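Local structure of coiled-coil quantitatively-enriched protein 1 (7CUJ) at residues Phe35-Asp38 with His39-Gly43; Gly43-Asp46 with Ser47-Glu51; Cys223-Ser226 with Ser227-Ala230. The protein links telomeres to the meiotic centrosome, works as a molecular adaptor, and is required for telomere length regulation and chromosome segregation. One frame throughout, in Å; residues are numbered along the deposited sequence.

This chain is an alpha/beta domain, built round a parallel sheet, of a longer protein. All three contacts are local. Contact 1 is mostly buried and lies on the short helix 34-41. Contact 2 follows, shares Gly43, and starts helix 47-65 at a more open place. The two touch through His39, Phe40, Ser45, Ile49 and Gln50, and both meet the second subunit. Contact 3 is a surface turn between helices 217-223 and 232-243, its centre about 19 Å from the other two centres. Contact 1 joins helical backbone bonds to a threonine hydroxyl and a water, contact 2 has a carboxylate capping peptide N-H groups, and contact 3 a carbonyl taking two bonds from one serine.

Contact 1: Phe35-Asp38 with His39-Gly43; sequences FCID and HFCTG
Thr42 OG1 takes part in two hydrogen bonds. Thr42 OG1 donates to Asp38 O, one turn back, at 2.5 Å. It accepts from a water that lies 2.9 Å from Thr42 OG1. The same water also donates to Asp38 OD2, at 3.2 Å, and so bridges the carboxylate and the hydroxyl. Thr42 OG1 stands between its own backbone N and carbonyl carbon (chi1 54°), which turns it back to the helix. The bond to Asp38 O comes from a little out of the carbonyl plane. CG2 of Thr42 faces the Asp38 side chain more loosely, and the two side chains cross obliquely.

The arrangement belongs to the last turn of helix 34-41, where a hydroxyl takes up a late main-chain carbonyl. Three backbone bonds precede it. His39 N donates to Phe35 O at 2.9 Å. Phe40 N donates to Cys36 O at 3.0 Å. Cys41 N reaches Ile37 O at 2.9 Å, with a more bent N-H angle of 140°. After this Gly43 leaves the helical conformation.

The apolar side is looser. Ile37 CG2 lies 4.2 Å from Cys41 SG, and both residues pack on Val237 of helix 232-243. His39 CB sits obliquely by the Phe35 ring, 4.4 Å from Phe35 CE1. The His39 ring leads away from here, to the second subunit. His39 NE2 is hydrogen-bonded to Asp46 of the second subunit and His39 ND1 to Lys52 of that subunit. Phe35 meets the ring of Phe35 of that subunit, and separately meets an aromatic side chain of another protein edge-to-face.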
loop_
_atom_site.group_PDB
_atom_site.type_symbol
_atom_site.label_atom_id
_atom_site.label_comp_id
_atom_site.label_asym_id
_atom_site.label_seq_id
_atom_site.Cartn_x
_atom_site.Cartn_y
_atom_site.Cartn_z
ATOM N N PHE A 35 -4.009 1.057 1.286
ATOM C CA PHE A 35 -4.225 0.808 -0.132
ATOM C C PHE A 35 -5.208 -0.343 -0.320
ATOM O O PHE A 35 -6.181 -0.216 -1.059
ATOM C CB PHE A 35 -2.909 0.482 -0.846
ATOM C CG PHE A 35 -3.056 0.259 -2.331
ATOM C CD1 PHE A 35 -3.477 -0.965 -2.832
ATOM C CD2 PHE A 35 -2.805 1.283 -3.232
ATOM C CE1 PHE A 35 -3.634 -1.164 -4.197
ATOM C CE2 PHE A 35 -2.955 1.084 -4.599
ATOM C CZ PHE A 35 -3.366 -0.140 -5.082
ATOM N N CYS A 36 -4.920 -1.459 0.356
ATOM C CA CYS A 36 -5.663 -2.705 0.264
ATOM C C CYS A 36 -7.122 -2.512 0.680
ATOM O O CYS A 36 -8.021 -3.057 0.043
ATOM C CB CYS A 36 -5.009 -3.757 1.151
ATOM S SG CYS A 36 -5.627 -5.432 0.859
ATOM N N ILE A 37 -7.346 -1.746 1.754
ATOM C CA ILE A 37 -8.685 -1.501 2.267
ATOM C C ILE A 37 -9.454 -0.651 1.258
ATOM O O ILE A 37 -10.593 -0.973 0.917
ATOM C CB ILE A 37 -8.641 -0.860 3.672
ATOM C CG1 ILE A 37 -8.277 -1.888 4.749
ATOM C CG2 ILE A 37 -9.949 -0.155 3.996
ATOM C CD1 ILE A 37 -7.873 -1.284 6.076
ATOM N N ASP A 38 -8.805 0.416 0.770
ATOM C CA ASP A 38 -9.409 1.331 -0.183
ATOM C C ASP A 38 -9.817 0.568 -1.443
ATOM O O ASP A 38 -10.908 0.780 -1.967
ATOM C CB ASP A 38 -8.486 2.513 -0.491
ATOM C CG ASP A 38 -9.046 3.459 -1.540
ATOM O OD1 ASP A 38 -10.082 4.103 -1.262
ATOM O OD2 ASP A 38 -8.451 3.534 -2.633
ATOM N N HIS A 39 -8.935 -0.326 -1.903
ATOM C CA HIS A 39 -9.173 -1.122 -3.096
ATOM C C HIS A 39 -10.377 -2.037 -2.889
ATOM O O HIS A 39 -11.310 -2.028 -3.689
ATOM C CB HIS A 39 -7.910 -1.907 -3.474
ATOM C CG HIS A 39 -8.041 -2.672 -4.748
ATOM N ND1 HIS A 39 -7.750 -2.110 -5.981
ATOM C CD2 HIS A 39 -8.427 -3.943 -4.991
ATOM C CE1 HIS A 39 -7.953 -3.004 -6.925
ATOM N NE2 HIS A 39 -8.366 -4.139 -6.345
ATOM N N PHE A 40 -10.346 -2.802 -1.790
ATOM C CA PHE A 40 -11.323 -3.835 -1.494
ATOM C C PHE A 40 -12.707 -3.236 -1.241
ATOM O O PHE A 40 -13.717 -3.853 -1.579
ATOM C CB PHE A 40 -10.849 -4.658 -0.293
ATOM C CG PHE A 40 -11.851 -5.650 0.237
ATOM C CD1 PHE A 40 -12.122 -6.823 -0.454
ATOM C CD2 PHE A 40 -12.515 -5.417 1.433
ATOM C CE1 PHE A 40 -13.041 -7.740 0.036
ATOM C CE2 PHE A 40 -13.433 -6.333 1.923
ATOM C CZ PHE A 40 -13.694 -7.493 1.224
ATOM N N CYS A 41 -12.744 -2.035 -0.651
ATOM C CA CYS A 41 -13.992 -1.456 -0.177
ATOM C C CYS A 41 -14.650 -0.549 -1.219
ATOM O O CYS A 41 -15.741 -0.042 -0.970
ATOM C CB CYS A 41 -13.778 -0.684 1.121
ATOM S SG CYS A 41 -13.556 -1.746 2.573
ATOM N N THR A 42 -14.009 -0.347 -2.381
ATOM C CA THR A 42 -14.551 0.578 -3.371
ATOM C C THR A 42 -14.874 -0.110 -4.697
ATOM O O THR A 42 -15.275 0.561 -5.645
ATOM C CB THR A 42 -13.636 1.786 -3.624
ATOM O OG1 THR A 42 -12.331 1.311 -3.956
ATOM C CG2 THR A 42 -13.581 2.748 -2.456
ATOM N N GLY A 43 -14.706 -1.435 -4.771
ATOM C CA GLY A 43 -15.026 -2.140 -6.002
ATOM C C GLY A 43 -14.658 -3.621 -5.963
ATOM O O GLY A 43 -14.138 -4.111 -4.962
HETATM O O HOH W 1 -9.670 1.873 -5.057
#

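Contact 2: Gly43-Asp46 with Ser47-Glu51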
loop_
_atom_site.group_PDB
_atom_site.type_symbol
_atom_site.label_atom_id
_atom_site.label_comp_id
_atom_site.label_asym_id
_atom_site.label_seq_id
_atom_site.Cartn_x
_atom_site.Cartn_y
_atom_site.Cartn_z
ATOM N N GLY A 43 -14.706 -1.435 -4.771
ATOM C CA GLY A 43 -15.026 -2.140 -6.002
ATOM C C GLY A 43 -14.658 -3.621 -5.963
ATOM O O GLY A 43 -14.138 -4.111 -4.962
ATOM N N PRO A 44 -14.930 -4.375 -7.056
ATOM C CA PRO A 44 -14.503 -5.771 -7.167
ATOM C C PRO A 44 -12.993 -5.903 -6.980
ATOM O O PRO A 44 -12.229 -5.065 -7.455
ATOM C CB PRO A 44 -14.874 -6.143 -8.613
ATOM C CG PRO A 44 -16.001 -5.200 -8.969
ATOM C CD PRO A 44 -15.670 -3.914 -8.243
ATOM N N SER A 45 -12.582 -6.961 -6.274
ATOM C CA SER A 45 -11.179 -7.223 -5.998
ATOM C C SER A 45 -10.860 -8.686 -6.299
ATOM O O SER A 45 -11.744 -9.536 -6.249
ATOM C CB SER A 45 -10.839 -6.864 -4.574
ATOM O OG SER A 45 -11.491 -7.737 -3.660
ATOM N N ASP A 46 -9.588 -8.967 -6.601
ATOM C CA ASP A 46 -9.153 -10.316 -6.930
ATOM C C ASP A 46 -9.018 -11.155 -5.660
ATOM O O ASP A 46 -9.108 -10.637 -4.549
ATOM C CB ASP A 46 -7.880 -10.306 -7.786
ATOM C CG ASP A 46 -6.653 -9.748 -7.084
ATOM O OD1 ASP A 46 -6.210 -10.361 -6.093
ATOM O OD2 ASP A 46 -6.142 -8.708 -7.545
ATOM N N SER A 47 -8.773 -12.455 -5.859
ATOM C CA SER A 47 -8.698 -13.464 -4.814
ATOM C C SER A 47 -7.584 -13.159 -3.812
ATOM O O SER A 47 -7.738 -13.417 -2.618
ATOM C CB SER A 47 -8.530 -14.831 -5.429
ATOM O OG SER A 47 -8.293 -15.813 -4.435
ATOM N N ARG A 48 -6.465 -12.616 -4.305
ATOM C CA ARG A 48 -5.291 -12.382 -3.477
ATOM C C ARG A 48 -5.490 -11.146 -2.600
ATOM O O ARG A 48 -4.942 -11.082 -1.500
ATOM C CB ARG A 48 -4.025 -12.317 -4.338
ATOM C CG ARG A 48 -3.557 -13.675 -4.844
ATOM C CD ARG A 48 -2.561 -13.591 -5.983
ATOM N NE ARG A 48 -1.315 -12.938 -5.607
ATOM C CZ ARG A 48 -0.873 -11.788 -6.107
ATOM N NH1 ARG A 48 -1.572 -11.143 -7.029
ATOM N NH2 ARG A 48 0.275 -11.290 -5.687
ATOM N N ILE A 49 -6.276 -10.175 -3.088
ATOM C CA ILE A 49 -6.650 -9.010 -2.299
ATOM C C ILE A 49 -7.491 -9.479 -1.112
ATOM O O ILE A 49 -7.275 -9.048 0.022
ATOM C CB ILE A 49 -7.410 -7.967 -3.149
ATOM C CG1 ILE A 49 -6.529 -7.321 -4.224
ATOM C CG2 ILE A 49 -8.078 -6.923 -2.264
ATOM C CD1 ILE A 49 -5.481 -6.357 -3.701
ATOM N N GLN A 50 -8.444 -10.372 -1.398
ATOM C CA GLN A 50 -9.370 -10.904 -0.412
ATOM C C GLN A 50 -8.616 -11.712 0.641
ATOM O O GLN A 50 -8.988 -11.697 1.812
ATOM C CB GLN A 50 -10.446 -11.743 -1.104
ATOM C CG GLN A 50 -11.446 -10.905 -1.887
ATOM C CD GLN A 50 -12.259 -11.712 -2.869
ATOM O OE1 GLN A 50 -12.327 -12.937 -2.794
ATOM N NE2 GLN A 50 -12.893 -11.022 -3.802
ATOM N N GLU A 51 -7.554 -12.403 0.205
ATOM C CA GLU A 51 -6.675 -13.173 1.071
ATOM C C GLU A 51 -5.998 -12.244 2.076
ATOM O O GLU A 51 -5.866 -12.588 3.250
ATOM C CB GLU A 51 -5.644 -13.920 0.221
ATOM C CG GLU A 51 -4.653 -14.750 1.021
ATOM C CD GLU A 51 -3.909 -15.809 0.222
ATOM O OE1 GLU A 51 -3.597 -16.867 0.805
ATOM O OE2 GLU A 51 -3.642 -15.578 -0.985
#
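Asp46 holds the start of helix 47-65, and its side chain can be followed outward against Arg48 and Ile49. CB lies beside the first peptide of the helix. CG stands between the backbone N and the carbonyl carbon (chi1 65°), which swings the carboxylate over the helix end. Asp46 CG passes Ile49 CG1 at 3.8 Å, and the two side chains cross at about a right angle. OD1 accepts from two backbone donors. Ile49 N reaches Asp46 OD1 at 3.0 Å, from above the carboxylate plane. Arg48 N lies 2.9 Å from Asp46 OD1, but the N-H angle of 127° makes this bond weak. OD2 touches Ile49 CG1 and turns to the second subunit, where His39 NE2 and Asp46 N donate to it.

The backbone adds Gln50 N to Asp46 O, 3.2 Å, in the carbonyl plane. Beside the cap, Ser45 CB rests on Ile49 CG2 at 3.6 Å. The Arg48 guanidinium bonds Pro44 O and His39 O of the second subunit. The helix dipole would probably favour the charged form of Asp46. This is a helix N-cap, an aspartate closing the first turn, here set at the subunit interface.

Contact 3: Cys223-Ser226 with Ser227-Ala230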
loop_
_atom_site.group_PDB
_atom_site.type_symbol
_atom_site.label_atom_id
_atom_site.label_comp_id
_atom_site.label_asym_id
_atom_site.label_seq_id
_atom_site.Cartn_x
_atom_site.Cartn_y
_atom_site.Cartn_z
ATOM N N CYS A 223 -22.688 -5.305 14.426
ATOM C CA CYS A 223 -23.648 -4.417 13.783
ATOM C C CYS A 223 -24.060 -4.930 12.402
ATOM O O CYS A 223 -25.060 -4.470 11.856
ATOM C CB CYS A 223 -23.098 -3.001 13.660
ATOM S SG CYS A 223 -22.946 -2.143 15.249
ATOM N N PHE A 224 -23.287 -5.869 11.839
ATOM C CA PHE A 224 -23.579 -6.397 10.514
ATOM C C PHE A 224 -23.799 -7.907 10.570
ATOM O O PHE A 224 -23.852 -8.563 9.532
ATOM C CB PHE A 224 -22.508 -5.974 9.501
ATOM C CG PHE A 224 -22.445 -4.488 9.253
ATOM C CD1 PHE A 224 -21.623 -3.677 10.023
ATOM C CD2 PHE A 224 -23.220 -3.892 8.267
ATOM C CE1 PHE A 224 -21.571 -2.308 9.812
ATOM C CE2 PHE A 224 -23.165 -2.521 8.053
ATOM C CZ PHE A 224 -22.343 -1.731 8.828
ATOM N N GLN A 225 -23.946 -8.440 11.790
ATOM C CA GLN A 225 -24.313 -9.832 12.006
ATOM C C GLN A 225 -25.580 -10.159 11.220
ATOM O O GLN A 225 -25.677 -11.219 10.606
ATOM C CB GLN A 225 -24.597 -10.082 13.488
ATOM C CG GLN A 225 -23.396 -10.573 14.283
ATOM C CD GLN A 225 -23.785 -10.945 15.692
ATOM O OE1 GLN A 225 -24.526 -10.230 16.365
ATOM N NE2 GLN A 225 -23.282 -12.079 16.151
ATOM N N SER A 226 -26.534 -9.220 11.249
ATOM C CA SER A 226 -27.874 -9.380 10.705
ATOM C C SER A 226 -27.852 -9.764 9.225
ATOM O O SER A 226 -28.815 -10.348 8.729
ATOM C CB SER A 226 -28.685 -8.129 10.933
ATOM O OG SER A 226 -27.926 -6.973 10.605
ATOM N N SER A 227 -26.753 -9.439 8.531
ATOM C CA SER A 227 -26.660 -9.633 7.091
ATOM C C SER A 227 -25.986 -10.963 6.741
ATOM O O SER A 227 -26.669 -11.916 6.366
ATOM C CB SER A 227 -25.992 -8.456 6.416
ATOM O OG SER A 227 -24.718 -8.194 6.984
ATOM N N TYR A 228 -24.650 -11.008 6.868
ATOM C CA TYR A 228 -23.797 -12.077 6.357
ATOM C C TYR A 228 -24.007 -12.269 4.854
ATOM O O TYR A 228 -23.857 -13.375 4.337
ATOM C CB TYR A 228 -23.985 -13.393 7.122
ATOM C CG TYR A 228 -23.401 -13.429 8.511
ATOM C CD1 TYR A 228 -22.045 -13.227 8.733
ATOM C CD2 TYR A 228 -24.206 -13.695 9.610
ATOM C CE1 TYR A 228 -21.511 -13.265 10.012
ATOM C CE2 TYR A 228 -23.688 -13.736 10.894
ATOM C CZ TYR A 228 -22.335 -13.519 11.095
ATOM O OH TYR A 228 -21.820 -13.562 12.357
ATOM N N ASN A 229 -24.342 -11.173 4.163
ATOM C CA ASN A 229 -24.567 -11.192 2.726
ATOM C C ASN A 229 -23.253 -10.880 2.011
ATOM O O ASN A 229 -22.180 -11.025 2.593
ATOM C CB ASN A 229 -25.726 -10.271 2.325
ATOM C CG ASN A 229 -25.543 -8.833 2.771
ATOM O OD1 ASN A 229 -24.422 -8.340 2.879
ATOM N ND2 ASN A 229 -26.645 -8.149 3.029
ATOM N N ALA A 230 -23.357 -10.438 0.750
ATOM C CA ALA A 230 -22.200 -10.173 -0.091
ATOM C C ALA A 230 -21.398 -8.977 0.427
ATOM O O ALA A 230 -20.202 -8.879 0.157
ATOM C CB ALA A 230 -22.642 -9.982 -1.521
#
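Phe224 O takes two hydrogen bonds from Ser227 and closes a beta turn. Gln225 and Ser226 fill its corners with helix-like angles, close to type III. The turn starts the loop that joins helix 217-223 to helix 232-243.

The tight part is at this carbonyl. Ser227 OG donates to Phe224 O at 2.7 Å, tilted a little from the carbonyl plane. Ser227 N donates to Phe224 O at 3.2 Å, from well above that plane. Both donors come from the same face. The hydroxyl gets there because OG lies between the backbone N and the carbonyl carbon (chi1 55°). With an alanine here, Phe224 O would probably be left with the off-plane N-H bond, and the turn is likely to be held less firmly. On the inner side the Phe224 side chain packs on Phe232 and Val239 of helix 232-243.

The open side is different. Ser226 is exposed at the corner. Tyr228 is also exposed, yet its ring folds back tightly on the turn and meets the ring of Phe232. The Tyr228 backbone has left-handed helical angles. Gln225 CA lies over one face of the Tyr228 ring. On that same side Gln225 O stands above the ring plane, just outside the CD2-CE2 bond, and Tyr228 CD2 is 3.0 Å from Gln225 O. The Gln225 and Tyr228 side chains then run side by side, pointing the same way, with Gln225 CG 3.9 Å from Tyr228 OH.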